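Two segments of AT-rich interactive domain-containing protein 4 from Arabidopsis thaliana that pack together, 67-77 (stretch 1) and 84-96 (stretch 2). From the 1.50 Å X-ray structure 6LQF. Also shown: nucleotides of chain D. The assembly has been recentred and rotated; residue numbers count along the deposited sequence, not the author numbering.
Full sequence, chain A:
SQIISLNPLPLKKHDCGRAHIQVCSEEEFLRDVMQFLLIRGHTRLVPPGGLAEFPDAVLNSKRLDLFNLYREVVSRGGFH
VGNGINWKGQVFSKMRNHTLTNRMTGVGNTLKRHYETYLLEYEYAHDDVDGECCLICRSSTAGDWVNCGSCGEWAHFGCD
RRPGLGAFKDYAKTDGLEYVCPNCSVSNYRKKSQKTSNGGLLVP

Stretch 1 67-77: FNLYREVVSRG
Stretch 2 (84-96) GINWKGQVFSKMR

The apolar centre of this contact is built from Leu69 and Val73 on stretch 1 and Ile85, Trp87, Val91 and Met95 on stretch 2. Leu69 (chi1 t, chi2 p) leaves its backbone sideways to stretch 2. Its CD1 lies 3.6 Å from Val91 CG1 and 4.0 Å from Trp87 CZ3, at the edge of the indole ring. Its CB lies 4.0 Å from Met95 CE, where chi angles m, t, p bring the flexible thioether end inward. One turn on, Val73 (t) places CG2 3.5 Å from Trp87 CH2 and CG1 4.1 Å from Ile85 CD1. The Trp87 CA-to-CB bond points away from stretch 1, but with chi1 m and chi2 85° the long indole reaches back to it. All six residues are buried.

Stretch 1 continues a helix that begins earlier in the chain; a type I turn runs from Val74 to Gly77. Gly77 has phi/psi 106/3, where a CB would jam against the preceding carbonyl. In stretch 2, Ile85 is extended (-100/136), and the helix that starts at Trp87 has a wider pi-type turn over 87-91. The helix axes cross at 97°, 10.7 Å apart at closest approach. The nearest CA pairs run in opposite sequence order: Asn68 CA is 5.5 Å from Met95 CA, Glu72 CA 5.7 Å from Val91 CA, and Arg76 CA 7.1 Å from Ile85 CA. The contact buries 660 Å², both sides summed.

Polar groups border this centre. The Glu72 CA-to-CB bond points toward stretch 2; rotamers m, m and chi3 -41° follow. Its buried carboxylate is paired with two cations. OE2 forms a salt bridge with Lys94 NZ at 2.9 Å; Lys94 curls through four m rotamers to reach it. Glu72 OE1 forms another with Arg76 NH1 at 2.8 Å, within stretch 1. Arg76 (m, t, t, chi4 85°) packs CB 4.0 Å from Ile85 CG1. Its several N-H groups serve Glu72, Gln90 and a water together. NH2 donates to Gln90 OE1 at 2.8 Å, and NE makes a weak bond to Gln90 OE1 at 3.2 Å. Gln90 (m, t, chi3 44°) also lays CB over one guanidinium face. The water accepts from Arg76 NH2 (2.8 Å) and donates to Gln90 O (2.7 Å) and Glu72 OE1 (3.3 Å). Asn68 (m) sets CB 4.2 Å from Met95 CG, while its OD1 accepts from Arg71 NH2 at 2.7 Å.

At the DNA side, Asn86 (t) caps the second helix: OD1 accepts from Gly89 N at 2.8 Å. Trp87 N donates to DG5 OP1 at 2.8 Å.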

# COMPACT_ATOMS: atom_id res chain seq x y z
N PHE A 67 -2.72 8.78 3.22
CA PHE A 67 -3.59 8.23 2.18
C PHE A 67 -2.85 7.32 1.21
O PHE A 67 -3.29 6.18 0.92
CB PHE A 67 -4.21 9.41 1.43
CG PHE A 67 -5.22 9.03 0.39
CD1 PHE A 67 -6.29 8.18 0.67
CD2 PHE A 67 -5.12 9.57 -0.88
CE1 PHE A 67 -7.25 7.90 -0.31
CE2 PHE A 67 -6.09 9.26 -1.85
CZ PHE A 67 -7.15 8.47 -1.53
N ASN A 68 -1.70 7.79 0.73
CA ASN A 68 -0.98 6.94 -0.23
C ASN A 68 -0.28 5.81 0.48
O ASN A 68 -0.19 4.72 -0.10
CB ASN A 68 -0.02 7.77 -1.05
CG ASN A 68 -0.78 8.58 -2.11
OD1 ASN A 68 -1.50 7.97 -2.93
ND2 ASN A 68 -0.71 9.90 -2.05
N LEU A 69 0.16 6.00 1.75
CA LEU A 69 0.75 4.90 2.50
C LEU A 69 -0.29 3.77 2.62
O LEU A 69 -0.00 2.56 2.37
CB LEU A 69 1.17 5.42 3.91
CG LEU A 69 1.55 4.35 4.95
CD1 LEU A 69 2.71 3.54 4.38
CD2 LEU A 69 1.99 5.02 6.28
N TYR A 70 -1.52 4.14 2.99
CA TYR A 70 -2.59 3.15 3.16
C TYR A 70 -2.92 2.46 1.85
O TYR A 70 -2.96 1.23 1.81
CB TYR A 70 -3.84 3.83 3.69
CG TYR A 70 -4.96 2.85 4.00
CD1 TYR A 70 -4.89 2.02 5.14
CD2 TYR A 70 -6.11 2.80 3.20
CE1 TYR A 70 -5.92 1.18 5.44
CE2 TYR A 70 -7.17 1.93 3.51
CZ TYR A 70 -7.07 1.16 4.66
OH TYR A 70 -8.12 0.30 4.97
N ARG A 71 -3.09 3.23 0.76
CA ARG A 71 -3.48 2.62 -0.54
C ARG A 71 -2.43 1.63 -1.01
O ARG A 71 -2.78 0.53 -1.50
CB ARG A 71 -3.73 3.69 -1.59
CG ARG A 71 -4.99 4.48 -1.24
CD ARG A 71 -5.52 5.31 -2.35
NE ARG A 71 -4.56 6.28 -2.81
CZ ARG A 71 -4.78 7.08 -3.85
NH1 ARG A 71 -5.93 6.98 -4.53
NH2 ARG A 71 -3.87 7.97 -4.23
N GLU A 72 -1.15 1.99 -0.85
CA GLU A 72 -0.12 1.11 -1.37
C GLU A 72 -0.02 -0.19 -0.56
O GLU A 72 0.26 -1.28 -1.11
CB GLU A 72 1.24 1.80 -1.38
CG GLU A 72 1.32 2.94 -2.40
CD GLU A 72 0.85 2.56 -3.82
OE1 GLU A 72 1.18 1.44 -4.29
OE2 GLU A 72 0.17 3.37 -4.53
N VAL A 73 -0.29 -0.13 0.72
CA VAL A 73 -0.19 -1.33 1.56
C VAL A 73 -1.41 -2.22 1.40
O VAL A 73 -1.24 -3.46 1.22
CB VAL A 73 -0.00 -0.95 3.04
CG1 VAL A 73 -0.16 -2.21 3.96
CG2 VAL A 73 1.39 -0.36 3.21
N VAL A 74 -2.62 -1.63 1.36
CA VAL A 74 -3.77 -2.54 1.32
C VAL A 74 -3.89 -3.15 -0.08
O VAL A 74 -4.39 -4.28 -0.22
CB VAL A 74 -5.08 -1.90 1.75
CG1 VAL A 74 -4.92 -1.42 3.20
CG2 VAL A 74 -5.47 -0.70 0.84
N SER A 75 -3.41 -2.45 -1.12
CA SER A 75 -3.45 -3.03 -2.50
C SER A 75 -2.55 -4.24 -2.62
O SER A 75 -2.74 -5.05 -3.55
CB SER A 75 -3.06 -1.98 -3.52
OG SER A 75 -1.69 -1.66 -3.45
N ARG A 76 -1.60 -4.40 -1.68
CA ARG A 76 -0.68 -5.54 -1.69
C ARG A 76 -1.02 -6.60 -0.65
O ARG A 76 -0.25 -7.57 -0.44
CB ARG A 76 0.74 -5.07 -1.49
CG ARG A 76 1.22 -4.28 -2.72
CD ARG A 76 2.56 -3.69 -2.49
NE ARG A 76 3.11 -3.12 -3.73
CZ ARG A 76 2.85 -1.89 -4.16
NH1 ARG A 76 2.03 -1.11 -3.49
NH2 ARG A 76 3.40 -1.45 -5.28
N GLY A 77 -2.20 -6.51 -0.05
CA GLY A 77 -2.63 -7.54 0.86
C GLY A 77 -2.58 -7.15 2.32
O GLY A 77 -2.90 -7.99 3.16
N GLY A 84 7.30 -8.61 2.68
CA GLY A 84 6.88 -8.98 1.33
C GLY A 84 6.41 -7.77 0.51
O GLY A 84 6.17 -7.90 -0.71
N ILE A 85 6.31 -6.62 1.19
CA ILE A 85 6.08 -5.30 0.55
C ILE A 85 7.45 -4.62 0.48
O ILE A 85 8.21 -4.68 1.44
CB ILE A 85 5.06 -4.48 1.37
CG1 ILE A 85 3.68 -5.10 1.20
CG2 ILE A 85 5.07 -2.97 0.98
CD1 ILE A 85 2.67 -4.61 2.25
N ASN A 86 7.78 -4.01 -0.65
CA ASN A 86 8.97 -3.18 -0.74
C ASN A 86 8.59 -1.79 -0.29
O ASN A 86 8.04 -0.99 -1.03
CB ASN A 86 9.50 -3.18 -2.18
CG ASN A 86 10.79 -2.38 -2.35
OD1 ASN A 86 11.22 -1.71 -1.42
ND2 ASN A 86 11.41 -2.44 -3.55
N TRP A 87 8.90 -1.49 0.99
CA TRP A 87 8.44 -0.24 1.60
C TRP A 87 9.20 0.95 1.04
O TRP A 87 8.60 1.91 0.59
CB TRP A 87 8.63 -0.34 3.14
CG TRP A 87 7.71 -1.35 3.74
CD1 TRP A 87 7.93 -2.69 3.84
CD2 TRP A 87 6.41 -1.12 4.27
NE1 TRP A 87 6.83 -3.34 4.39
CE2 TRP A 87 5.89 -2.37 4.69
CE3 TRP A 87 5.63 0.04 4.47
CZ2 TRP A 87 4.62 -2.47 5.27
CZ3 TRP A 87 4.39 -0.07 5.08
CH2 TRP A 87 3.90 -1.33 5.47
N LYS A 88 10.53 0.90 1.04
CA LYS A 88 11.28 2.01 0.44
C LYS A 88 11.04 2.20 -1.05
O LYS A 88 10.86 3.34 -1.56
CB LYS A 88 12.77 1.83 0.72
CG LYS A 88 13.62 2.95 0.16
CD LYS A 88 14.97 3.01 0.93
CE LYS A 88 15.90 4.13 0.47
NZ LYS A 88 15.46 5.55 0.77
N GLY A 89 11.02 1.09 -1.77
CA GLY A 89 10.99 1.14 -3.22
C GLY A 89 9.65 1.20 -3.90
O GLY A 89 9.57 1.66 -5.05
N GLN A 90 8.58 0.73 -3.27
CA GLN A 90 7.26 0.73 -3.90
C GLN A 90 6.20 1.46 -3.07
O GLN A 90 5.20 1.88 -3.64
CB GLN A 90 6.76 -0.70 -4.15
CG GLN A 90 7.49 -1.37 -5.29
CD GLN A 90 6.98 -2.79 -5.51
OE1 GLN A 90 5.75 -3.02 -5.50
NE2 GLN A 90 7.91 -3.74 -5.74
N VAL A 91 6.40 1.66 -1.77
CA VAL A 91 5.39 2.39 -1.00
C VAL A 91 5.80 3.85 -0.93
O VAL A 91 5.00 4.75 -1.30
CB VAL A 91 5.23 1.82 0.42
CG1 VAL A 91 4.23 2.62 1.27
CG2 VAL A 91 4.75 0.38 0.28
N PHE A 92 7.01 4.06 -0.42
CA PHE A 92 7.55 5.43 -0.28
C PHE A 92 7.55 6.19 -1.59
O PHE A 92 7.26 7.38 -1.60
CB PHE A 92 8.95 5.37 0.35
CG PHE A 92 9.61 6.72 0.62
CD1 PHE A 92 8.96 7.70 1.35
CD2 PHE A 92 10.90 6.95 0.18
CE1 PHE A 92 9.61 8.91 1.65
CE2 PHE A 92 11.55 8.14 0.46
CZ PHE A 92 10.89 9.13 1.20
N SER A 93 7.84 5.53 -2.69
CA SER A 93 7.90 6.17 -4.01
C SER A 93 6.58 6.76 -4.48
O SER A 93 6.58 7.60 -5.40
CB SER A 93 8.45 5.13 -4.99
OG SER A 93 7.53 4.05 -5.03
N LYS A 94 5.46 6.36 -3.89
CA LYS A 94 4.13 6.83 -4.27
C LYS A 94 3.60 7.88 -3.31
O LYS A 94 2.47 8.38 -3.49
CB LYS A 94 3.13 5.69 -4.27
CG LYS A 94 3.40 4.58 -5.25
CD LYS A 94 3.43 5.13 -6.65
CE LYS A 94 2.03 5.47 -7.11
NZ LYS A 94 1.20 4.25 -7.14
N MET A 95 4.35 8.13 -2.23
CA MET A 95 3.94 9.14 -1.26
C MET A 95 4.42 10.52 -1.57
O MET A 95 5.48 10.67 -2.17
CB MET A 95 4.45 8.76 0.12
CG MET A 95 3.88 7.45 0.56
SD MET A 95 4.57 6.76 2.10
CE MET A 95 4.07 8.05 3.30
N ARG A 96 3.68 11.52 -1.11
CA ARG A 96 4.15 12.91 -1.31
C ARG A 96 5.50 13.15 -0.65
O ARG A 96 6.23 14.09 -1.07
CB ARG A 96 3.16 13.94 -0.74
CG ARG A 96 1.90 14.01 -1.52
CD ARG A 96 1.13 15.26 -1.01
NE ARG A 96 0.55 15.09 0.31
CZ ARG A 96 -0.69 14.65 0.50
NH1 ARG A 96 -1.43 14.32 -0.56
NH2 ARG A 96 -1.19 14.50 1.71
P DG D 5 12.23 -2.27 2.69
OP1 DG D 5 10.98 -2.90 2.25
OP2 DG D 5 12.32 -0.76 2.67
O5' DG D 5 12.54 -2.79 4.14
C5' DG D 5 12.42 -4.19 4.39
C4' DG D 5 13.04 -4.54 5.74
O4' DG D 5 14.49 -4.41 5.64
C3' DG D 5 12.60 -3.67 6.89
O3' DG D 5 12.54 -4.51 8.10
C2' DG D 5 13.72 -2.65 6.97
C1' DG D 5 14.95 -3.49 6.62
N9 DG D 5 16.04 -2.73 6.02
C8 DG D 5 15.97 -1.89 4.95
N7 DG D 5 17.10 -1.29 4.67
C5 DG D 5 17.97 -1.81 5.62
C6 DG D 5 19.35 -1.58 5.82
O6 DG D 5 20.10 -0.82 5.18
N1 DG D 5 19.86 -2.28 6.94
C2 DG D 5 19.13 -3.17 7.67
N2 DG D 5 19.75 -3.77 8.69
N3 DG D 5 17.85 -3.41 7.47
C4 DG D 5 17.34 -2.71 6.42
P DA D 4 15.24 -1.21 -3.44
OP1 DA D 4 13.88 -1.28 -4.06
OP2 DA D 4 15.95 0.10 -3.41
O5' DA D 4 15.09 -1.69 -1.91
C5' DA D 4 14.48 -2.96 -1.65
C4' DA D 4 14.59 -3.32 -0.19
O4' DA D 4 16.00 -3.49 0.14
C3' DA D 4 14.03 -2.24 0.75
O3' DA D 4 13.38 -2.93 1.80
C2' DA D 4 15.30 -1.61 1.27
C1' DA D 4 16.21 -2.84 1.38
N9 DA D 4 17.61 -2.55 1.49
C8 DA D 4 18.37 -1.66 0.78
N7 DA D 4 19.65 -1.66 1.15
C5 DA D 4 19.71 -2.61 2.14
C6 DA D 4 20.78 -3.09 2.95
N6 DA D 4 22.03 -2.61 2.89
N1 DA D 4 20.49 -4.01 3.86
C2 DA D 4 19.25 -4.51 3.93
N3 DA D 4 18.17 -4.16 3.21
C4 DA D 4 18.48 -3.20 2.32
O HOH W 1 3.98 1.22 -5.93